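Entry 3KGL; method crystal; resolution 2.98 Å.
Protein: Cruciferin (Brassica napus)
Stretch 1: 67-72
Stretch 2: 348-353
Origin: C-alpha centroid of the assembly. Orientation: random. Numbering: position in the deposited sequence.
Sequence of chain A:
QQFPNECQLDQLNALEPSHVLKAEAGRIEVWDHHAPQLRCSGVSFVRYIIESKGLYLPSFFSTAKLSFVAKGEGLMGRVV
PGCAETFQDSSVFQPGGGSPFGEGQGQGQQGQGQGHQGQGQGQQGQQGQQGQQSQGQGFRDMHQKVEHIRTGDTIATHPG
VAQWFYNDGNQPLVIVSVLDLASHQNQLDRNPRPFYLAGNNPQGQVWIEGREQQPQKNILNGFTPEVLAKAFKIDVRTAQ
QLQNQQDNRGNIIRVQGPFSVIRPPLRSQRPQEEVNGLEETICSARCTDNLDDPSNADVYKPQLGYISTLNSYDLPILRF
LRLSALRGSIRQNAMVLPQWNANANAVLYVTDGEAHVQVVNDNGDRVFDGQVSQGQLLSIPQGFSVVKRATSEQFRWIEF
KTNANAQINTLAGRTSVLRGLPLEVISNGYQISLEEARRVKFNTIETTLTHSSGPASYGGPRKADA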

ATOM      1  N   SER A  67      -0.768 -19.229   9.783  1.00 46.90           N
ATOM      2  CA  SER A  67      -0.932 -20.674   9.684  1.00 57.84           C
ATOM      3  C   SER A  67      -1.958 -21.152  10.698  1.00 45.24           C
ATOM      4  O   SER A  67      -2.129 -20.530  11.745  1.00 36.88           O
ATOM      5  CB  SER A  67       0.409 -21.395   9.913  1.00 78.33           C
ATOM      6  OG  SER A  67       1.438 -20.959   9.027  1.00 38.12           O
ATOM      7  N   PHE A  68      -2.640 -22.253  10.377  1.00 58.69           N
ATOM      8  CA  PHE A  68      -3.557 -22.926  11.301  1.00 25.79           C
ATOM      9  C   PHE A  68      -3.259 -24.423  11.281  1.00 35.16           C
ATOM     10  O   PHE A  68      -2.977 -24.988  10.227  1.00 41.39           O
ATOM     11  CB  PHE A  68      -5.001 -22.666  10.895  1.00 26.75           C
ATOM     12  CG  PHE A  68      -6.020 -23.239  11.839  1.00 40.24           C
ATOM     13  CD1 PHE A  68      -6.423 -22.534  12.958  1.00 33.18           C
ATOM     14  CD2 PHE A  68      -6.603 -24.474  11.586  1.00 60.49           C
ATOM     15  CE1 PHE A  68      -7.378 -23.062  13.813  1.00 58.22           C
ATOM     16  CE2 PHE A  68      -7.546 -25.007  12.436  1.00 32.96           C
ATOM     17  CZ  PHE A  68      -7.935 -24.299  13.553  1.00 44.75           C
ATOM     18  N   VAL A  69      -3.284 -25.058  12.450  1.00 30.66           N
ATOM     19  CA  VAL A  69      -3.068 -26.496  12.528  1.00 42.71           C
ATOM     20  C   VAL A  69      -4.441 -27.139  12.576  1.00 43.20           C
ATOM     21  O   VAL A  69      -5.196 -26.922  13.521  1.00 48.27           O
ATOM     22  CB  VAL A  69      -2.250 -26.894  13.772  1.00 32.06           C
ATOM     23  CG1 VAL A  69      -0.797 -26.464  13.631  1.00 23.46           C
ATOM     24  CG2 VAL A  69      -2.842 -26.255  14.984  1.00 63.40           C
ATOM     25  N   ALA A  70      -4.774 -27.900  11.539  1.00 44.67           N
ATOM     26  CA  ALA A  70      -6.136 -28.389  11.360  1.00 42.24           C
ATOM     27  C   ALA A  70      -6.292 -29.781  11.930  1.00 55.73           C
ATOM     28  O   ALA A  70      -7.315 -30.097  12.530  1.00 64.21           O
ATOM     29  CB  ALA A  70      -6.507 -28.380   9.902  1.00 34.80           C
ATOM     30  N   LYS A  71      -5.271 -30.607  11.718  1.00 58.18           N
ATOM     31  CA  LYS A  71      -5.233 -31.967  12.241  1.00 58.07           C
ATOM     32  C   LYS A  71      -3.835 -32.246  12.763  1.00 52.01           C
ATOM     33  O   LYS A  71      -2.850 -32.031  12.063  1.00 39.25           O
ATOM     34  CB  LYS A  71      -5.566 -33.010  11.152  1.00 22.50           C
ATOM     35  CG  LYS A  71      -6.587 -32.581  10.099  1.00101.63           C
ATOM     36  CD  LYS A  71      -7.249 -33.771   9.382  1.00 36.86           C
ATOM     37  CE  LYS A  71      -8.455 -34.270  10.176  1.00 95.06           C
ATOM     38  NZ  LYS A  71      -9.247 -33.151  10.802  1.00 53.20           N
ATOM     39  N   GLY A  72      -3.737 -32.731  13.989  1.00 37.41           N
ATOM     40  CA  GLY A  72      -2.481 -33.300  14.416  1.00 31.40           C
ATOM     41  C   GLY A  72      -1.809 -32.519  15.507  1.00 44.52           C
ATOM     42  O   GLY A  72      -2.427 -31.684  16.166  1.00 44.57           O
ATOM     43  N   LEU A 348     -12.069 -18.955   3.270  1.00 54.54           N
ATOM     44  CA  LEU A 348     -12.708 -19.864   4.215  1.00 30.48           C
ATOM     45  C   LEU A 348     -12.307 -21.302   3.962  1.00 51.88           C
ATOM     46  O   LEU A 348     -12.375 -21.798   2.832  1.00 38.71           O
ATOM     47  CB  LEU A 348     -14.224 -19.738   4.128  1.00 18.77           C
ATOM     48  CG  LEU A 348     -15.028 -20.686   5.016  1.00 21.70           C
ATOM     49  CD1 LEU A 348     -16.366 -20.060   5.362  1.00 24.72           C
ATOM     50  CD2 LEU A 348     -15.238 -22.030   4.351  1.00 21.33           C
ATOM     51  N   TYR A 349     -11.906 -21.978   5.027  1.00 21.75           N
ATOM     52  CA  TYR A 349     -11.468 -23.360   4.914  1.00 49.11           C
ATOM     53  C   TYR A 349     -12.275 -24.222   5.870  1.00 67.87           C
ATOM     54  O   TYR A 349     -12.433 -23.881   7.045  1.00 50.44           O
ATOM     55  CB  TYR A 349      -9.964 -23.454   5.197  1.00 49.62           C
ATOM     56  CG  TYR A 349      -9.341 -24.833   5.140  1.00 16.03           C
ATOM     57  CD1 TYR A 349      -8.891 -25.372   3.943  1.00 18.10           C
ATOM     58  CD2 TYR A 349      -9.156 -25.574   6.303  1.00 37.61           C
ATOM     59  CE1 TYR A 349      -8.299 -26.637   3.900  1.00 19.95           C
ATOM     60  CE2 TYR A 349      -8.569 -26.830   6.275  1.00 33.75           C
ATOM     61  CZ  TYR A 349      -8.138 -27.356   5.075  1.00 44.04           C
ATOM     62  OH  TYR A 349      -7.552 -28.600   5.070  1.00 43.47           O
ATOM     63  N   VAL A 350     -12.812 -25.323   5.349  1.00 35.55           N
ATOM     64  CA  VAL A 350     -13.552 -26.268   6.162  1.00 23.00           C
ATOM     65  C   VAL A 350     -12.564 -27.278   6.735  1.00 47.77           C
ATOM     66  O   VAL A 350     -11.781 -27.868   5.995  1.00 34.51           O
ATOM     67  CB  VAL A 350     -14.599 -26.988   5.308  1.00 49.72           C
ATOM     68  CG1 VAL A 350     -15.409 -27.983   6.147  1.00 33.60           C
ATOM     69  CG2 VAL A 350     -15.496 -25.972   4.663  1.00 29.49           C
ATOM     70  N   THR A 351     -12.570 -27.459   8.052  1.00 43.66           N
ATOM     71  CA  THR A 351     -11.683 -28.442   8.663  1.00 28.72           C
ATOM     72  C   THR A 351     -12.456 -29.692   9.044  1.00 42.66           C
ATOM     73  O   THR A 351     -11.864 -30.742   9.266  1.00 61.90           O
ATOM     74  CB  THR A 351     -10.931 -27.892   9.906  1.00 52.65           C
ATOM     75  OG1 THR A 351     -11.860 -27.531  10.937  1.00 43.13           O
ATOM     76  CG2 THR A 351     -10.096 -26.690   9.539  1.00 28.80           C
ATOM     77  N   ASP A 352     -13.782 -29.583   9.097  1.00 46.95           N
ATOM     78  CA  ASP A 352     -14.613 -30.677   9.582  1.00 34.21           C
ATOM     79  C   ASP A 352     -16.062 -30.556   9.136  1.00 47.38           C
ATOM     80  O   ASP A 352     -16.736 -29.565   9.423  1.00 35.32           O
ATOM     81  CB  ASP A 352     -14.565 -30.726  11.109  1.00 62.55           C
ATOM     82  CG  ASP A 352     -13.211 -31.151  11.639  1.00 82.87           C
ATOM     83  OD1 ASP A 352     -12.816 -32.299  11.330  1.00 47.64           O
ATOM     84  OD2 ASP A 352     -12.555 -30.345  12.357  1.00 51.29           O
ATOM     85  N   GLY A 353     -16.547 -31.576   8.442  1.00 31.45           N
ATOM     86  CA  GLY A 353     -17.947 -31.617   8.085  1.00 19.55           C
ATOM     87  C   GLY A 353     -18.377 -30.747   6.919  1.00 43.77           C
ATOM     88  O   GLY A 353     -17.592 -30.385   6.038  1.00 37.76           O
TER

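How do the two backbones lie relative to each other? Residues 67-71 and 348-352 are both strands that begin earlier in the chain, and their N-to-C directions differ by 41°, so they run roughly the same way without being truly parallel. Their axes come no closer than 8.0 Å, and the nearest pair of alpha carbons, Ala 70 CA and Thr 351 CA, is 6.2 Å apart. No hydrogen bond links the two stretches. They therefore do not pair as neighbors in one sheet; they meet through side chains, burying a modest 160 Å² counted over both sides.

Which residues face the partner strand? The alternation of an extended chain decides much of this. Phe 68 and Ala 70 point their CA-to-CB bonds toward the second stretch, as Tyr 349 and Thr 351 do toward the first, while Ser 67, Val 69, Leu 348 and Val 350 make no contact across the gap. Each strand thus offers one aromatic residue and, two positions later, a small one.

What fills the apolar center of the contact? The methyl group of Thr 351 does much of the work. Its CG2 lies 4.0 Å from Ala 70 CB and 4.2 Å from Phe 68 CE2, approaching the phenylalanine ring obliquely. Thr 351, whose CA-to-CB bond points toward the first stretch, has chi1 at 62° (p), and its hydroxyl is satisfied by hydrogen bonding elsewhere in the structure. Ala 70 also reaches the second aromatic residue, its CB standing 4.5 Å from Tyr 349 CE2 and again oblique to the ring. These are loose van der Waals contacts between buried groups, and Ala 70 and Thr 351 are where the alpha carbons come nearest.

How does the contact end on its polar side? Lys 71 and Asp 352, both partly exposed, start out sideways, but the ends of their side chains come nearer to the opposing stretch. Lys 71 NZ lies 3.7 Å from Asp 352 OD1, a long salt bridge: opposite charges attract, but the separation is too great for a tight, hydrogen-bonded ion pair. The same NZ is 3.9 Å from Thr 351 O, which itself sits only 2.8 Å from Asp 352 OD1. Those two oxygens are both acceptors and cannot bond to each other; the lysine nitrogen lies near both without a hydrogen bond to either. Beyond this pair, Gly 72 and Gly 353 leave the strands and take no part in the contact.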